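Local atomic coordinates of ubiquitin-conjugating enzyme E2-21 kDa (Pichia angusta, PDB entry 5NL8), a protein that probably works as a ubiquitin-conjugating enzyme of peroxisome biogenesis, carrying ubiquitin as a thioester and passing it to other proteins such as the import receptor PEX5. Residues 43-48 and 66-71. Sequence-based numbering, arbitrary orientation.
Sequences LFRWSA and EIDIPT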
ATOM      1  N   LEU A  43      16.036  -7.508   7.339  1.00 33.80           N
ATOM      2  CA  LEU A  43      14.971  -6.834   8.073  1.00 36.96           C
ATOM      3  C   LEU A  43      14.781  -5.386   7.628  1.00 35.74           C
ATOM      4  O   LEU A  43      13.994  -4.650   8.219  1.00 40.47           O
ATOM      5  CB  LEU A  43      15.263  -6.879   9.574  1.00 32.41           C
ATOM      6  CG  LEU A  43      15.205  -8.259  10.234  1.00 48.57           C
ATOM      7  CD1 LEU A  43      15.858  -8.231  11.608  1.00 41.08           C
ATOM      8  CD2 LEU A  43      13.766  -8.738  10.343  1.00 43.88           C
ATOM      9  N   PHE A  44      15.501  -4.982   6.588  1.00 40.22           N
ATOM     10  CA  PHE A  44      15.496  -3.589   6.154  1.00 34.98           C
ATOM     11  C   PHE A  44      14.768  -3.374   4.831  1.00 38.10           C
ATOM     12  O   PHE A  44      14.691  -2.251   4.334  1.00 45.09           O
ATOM     13  CB  PHE A  44      16.929  -3.070   6.050  1.00 34.54           C
ATOM     14  CG  PHE A  44      17.578  -2.845   7.382  1.00 49.32           C
ATOM     15  CD1 PHE A  44      18.254  -3.870   8.019  1.00 49.07           C
ATOM     16  CD2 PHE A  44      17.495  -1.614   8.008  1.00 57.50           C
ATOM     17  CE1 PHE A  44      18.845  -3.667   9.252  1.00 59.47           C
ATOM     18  CE2 PHE A  44      18.083  -1.402   9.239  1.00 55.36           C
ATOM     19  CZ  PHE A  44      18.759  -2.430   9.862  1.00 60.85           C
ATOM     20  N   ARG A  45      14.238  -4.451   4.262  1.00 27.19           N
ATOM     21  CA  ARG A  45      13.362  -4.345   3.103  1.00 29.77           C
ATOM     22  C   ARG A  45      12.196  -5.319   3.244  1.00 39.28           C
ATOM     23  O   ARG A  45      12.394  -6.509   3.495  1.00 35.84           O
ATOM     24  CB  ARG A  45      14.137  -4.595   1.806  1.00 35.74           C
ATOM     25  CG  ARG A  45      15.055  -3.440   1.416  1.00 45.56           C
ATOM     26  CD  ARG A  45      15.852  -3.733   0.161  1.00 51.81           C
ATOM     27  NE  ARG A  45      15.057  -3.577  -1.053  1.00 70.41           N
ATOM     28  CZ  ARG A  45      15.416  -4.043  -2.246  1.00 77.13           C
ATOM     29  NH1 ARG A  45      16.558  -4.703  -2.390  1.00 84.79           N
ATOM     30  NH2 ARG A  45      14.629  -3.853  -3.297  1.00 73.55           N
ATOM     31  N   TRP A  46      10.984  -4.791   3.079  1.00 28.30           N
ATOM     32  CA  TRP A  46       9.749  -5.518   3.356  1.00 31.63           C
ATOM     33  C   TRP A  46       8.764  -5.538   2.195  1.00 34.87           C
ATOM     34  O   TRP A  46       8.677  -4.595   1.416  1.00 30.47           O
ATOM     35  CB  TRP A  46       9.048  -4.907   4.571  1.00 25.48           C
ATOM     36  CG  TRP A  46       9.868  -4.970   5.797  1.00 31.79           C
ATOM     37  CD1 TRP A  46      10.830  -4.086   6.187  1.00 35.93           C
ATOM     38  CD2 TRP A  46       9.825  -5.987   6.799  1.00 38.02           C
ATOM     39  NE1 TRP A  46      11.387  -4.489   7.376  1.00 37.81           N
ATOM     40  CE2 TRP A  46      10.783  -5.653   7.775  1.00 38.11           C
ATOM     41  CE3 TRP A  46       9.062  -7.147   6.968  1.00 34.58           C
ATOM     42  CZ2 TRP A  46      11.003  -6.437   8.904  1.00 37.45           C
ATOM     43  CZ3 TRP A  46       9.284  -7.925   8.088  1.00 37.51           C
ATOM     44  CH2 TRP A  46      10.246  -7.567   9.041  1.00 44.45           C
ATOM     45  N   SER A  47       8.007  -6.625   2.117  1.00 38.67           N
ATOM     46  CA  SER A  47       6.877  -6.752   1.214  1.00 33.92           C
ATOM     47  C   SER A  47       5.587  -6.835   2.026  1.00 37.06           C
ATOM     48  O   SER A  47       5.510  -7.592   2.999  1.00 36.18           O
ATOM     49  CB  SER A  47       7.031  -7.990   0.331  1.00 37.04           C
ATOM     50  OG  SER A  47       5.858  -8.224  -0.424  1.00 44.45           O
ATOM     51  N   ALA A  48       4.580  -6.057   1.638  1.00 30.53           N
ATOM     52  CA  ALA A  48       3.298  -6.094   2.339  1.00 31.52           C
ATOM     53  C   ALA A  48       2.129  -6.220   1.373  1.00 30.15           C
ATOM     54  O   ALA A  48       2.264  -5.961   0.180  1.00 33.70           O
ATOM     55  CB  ALA A  48       3.127  -4.853   3.208  1.00 30.33           C
ATOM     56  N   GLU A  66       6.102  -2.207  -1.242  1.00 30.06           N
ATOM     57  CA  GLU A  66       7.498  -2.421  -0.900  1.00 33.12           C
ATOM     58  C   GLU A  66       7.961  -1.322   0.053  1.00 36.97           C
ATOM     59  O   GLU A  66       7.675  -0.133  -0.150  1.00 35.02           O
ATOM     60  CB  GLU A  66       8.367  -2.459  -2.155  1.00 33.81           C
ATOM     61  CG  GLU A  66       9.849  -2.608  -1.869  1.00 63.37           C
ATOM     62  CD  GLU A  66      10.674  -2.746  -3.130  1.00 76.79           C
ATOM     63  OE1 GLU A  66      10.183  -3.364  -4.099  1.00 82.67           O
ATOM     64  OE2 GLU A  66      11.810  -2.232  -3.156  1.00 77.78           O
ATOM     65  N   ILE A  67       8.668  -1.737   1.102  1.00 36.64           N
ATOM     66  CA  ILE A  67       9.065  -0.848   2.182  1.00 25.15           C
ATOM     67  C   ILE A  67      10.568  -0.899   2.425  1.00 35.43           C
ATOM     68  O   ILE A  67      11.127  -1.955   2.696  1.00 43.51           O
ATOM     69  CB  ILE A  67       8.344  -1.205   3.490  1.00 29.20           C
ATOM     70  CG1 ILE A  67       6.829  -1.204   3.284  1.00 32.31           C
ATOM     71  CG2 ILE A  67       8.728  -0.238   4.596  1.00 28.76           C
ATOM     72  CD1 ILE A  67       6.113  -2.270   4.085  1.00 33.48           C
ATOM     73  N   ASP A  68      11.216   0.254   2.326  1.00 33.10           N
ATOM     74  CA  ASP A  68      12.642   0.368   2.592  1.00 34.72           C
ATOM     75  C   ASP A  68      12.866   1.071   3.926  1.00 36.22           C
ATOM     76  O   ASP A  68      12.321   2.151   4.171  1.00 37.86           O
ATOM     77  CB  ASP A  68      13.343   1.119   1.460  1.00 38.45           C
ATOM     78  CG  ASP A  68      13.235   0.394   0.125  1.00 67.11           C
ATOM     79  OD1 ASP A  68      12.247  -0.341  -0.080  1.00 75.26           O
ATOM     80  OD2 ASP A  68      14.143   0.556  -0.717  1.00 80.82           O
ATOM     81  N   ILE A  69      13.663   0.439   4.783  1.00 32.22           N
ATOM     82  CA  ILE A  69      13.917   0.930   6.133  1.00 39.23           C
ATOM     83  C   ILE A  69      15.242   1.681   6.212  1.00 43.95           C
ATOM     84  O   ILE A  69      16.271   1.163   5.787  1.00 47.17           O
ATOM     85  CB  ILE A  69      13.941  -0.232   7.150  1.00 38.49           C
ATOM     86  CG1 ILE A  69      12.619  -1.002   7.117  1.00 35.74           C
ATOM     87  CG2 ILE A  69      14.239   0.279   8.547  1.00 35.63           C
ATOM     88  CD1 ILE A  69      11.406  -0.163   7.460  1.00 30.28           C
ATOM     89  N   PRO A  70      15.219   2.910   6.752  1.00 43.09           N
ATOM     90  CA  PRO A  70      16.450   3.687   6.933  1.00 48.83           C
ATOM     91  C   PRO A  70      17.325   3.123   8.047  1.00 56.15           C
ATOM     92  O   PRO A  70      16.827   2.402   8.911  1.00 59.34           O
ATOM     93  CB  PRO A  70      15.934   5.082   7.293  1.00 45.98           C
ATOM     94  CG  PRO A  70      14.610   4.830   7.930  1.00 52.25           C
ATOM     95  CD  PRO A  70      14.026   3.658   7.187  1.00 42.12           C
ATOM     96  N   THR A  71      18.613   3.452   8.023  1.00 63.55           N
ATOM     97  CA  THR A  71      19.562   2.935   9.004  1.00 68.26           C
ATOM     98  C   THR A  71      19.315   3.503  10.397  1.00 66.74           C
ATOM     99  O   THR A  71      19.543   2.828  11.401  1.00 79.01           O
ATOM    100  CB  THR A  71      21.015   3.249   8.599  1.00 70.62           C
ATOM    101  OG1 THR A  71      21.172   3.065   7.187  1.00 64.41           O
ATOM    102  CG2 THR A  71      21.989   2.347   9.345  1.00 77.84           C
TER
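Segments 43-48 and 66-71 are a worked example of how an antiparallel sheet sorts a greasy face from a charged one, here in the central strand pair of the four-stranded meander of the UBC fold. Trp46 and Ile67 form the hydrogen-bonded pair: Trp46 N reaches Ile67 O at 2.9 Å, and Ile67 N returns the bond to Trp46 O, both in the carbonyl planes. Beyond the last strand residue, Ile69 N still meets Phe44 O at 2.9 Å, but from above the carbonyl plane.

On the face of Trp46 and Ile67, the bumps are isoleucine branches. The tip of Ile67, its CD1, fits between Trp46 CB and Ala48 CB, about 4.0 Å from each. Ile69, just past the strand, forks over the backbone of Phe44: CG1 abuts the indole edge, 3.7 Å from Trp46 CD1, while CG2 turns to Phe44 and lies 3.8 Å from its CD2, the two side chains crossing nearly at right angles. A weak, bent bond from Trp46 NE1 to Leu43 O probably helps to set the indole's rotation. Tyr14 of helix 6-21 meets that ring edge-to-face; Leu139 packs on Ile67 and Leu135 on Ile69, both from helix 135-147.

The other face is polar. Glu66 reaches out extended, CG anti to its backbone N (chi1 177°), alongside Arg45, whose chain bends at chi3 (78°). Arg45 NH2 points almost straight at Glu66 OE2, 3.3 Å away in the guanidinium plane, yet above the carboxylate plane. An alanine in place of Glu66 would remove this salt bridge and probably leave the arginine tip less well anchored. Asp68 OD2, well out of the guanidinium plane, contributes charge alone; the arginine would probably favour the ionised form of both acids, while the opposite face coheres through apolar packing.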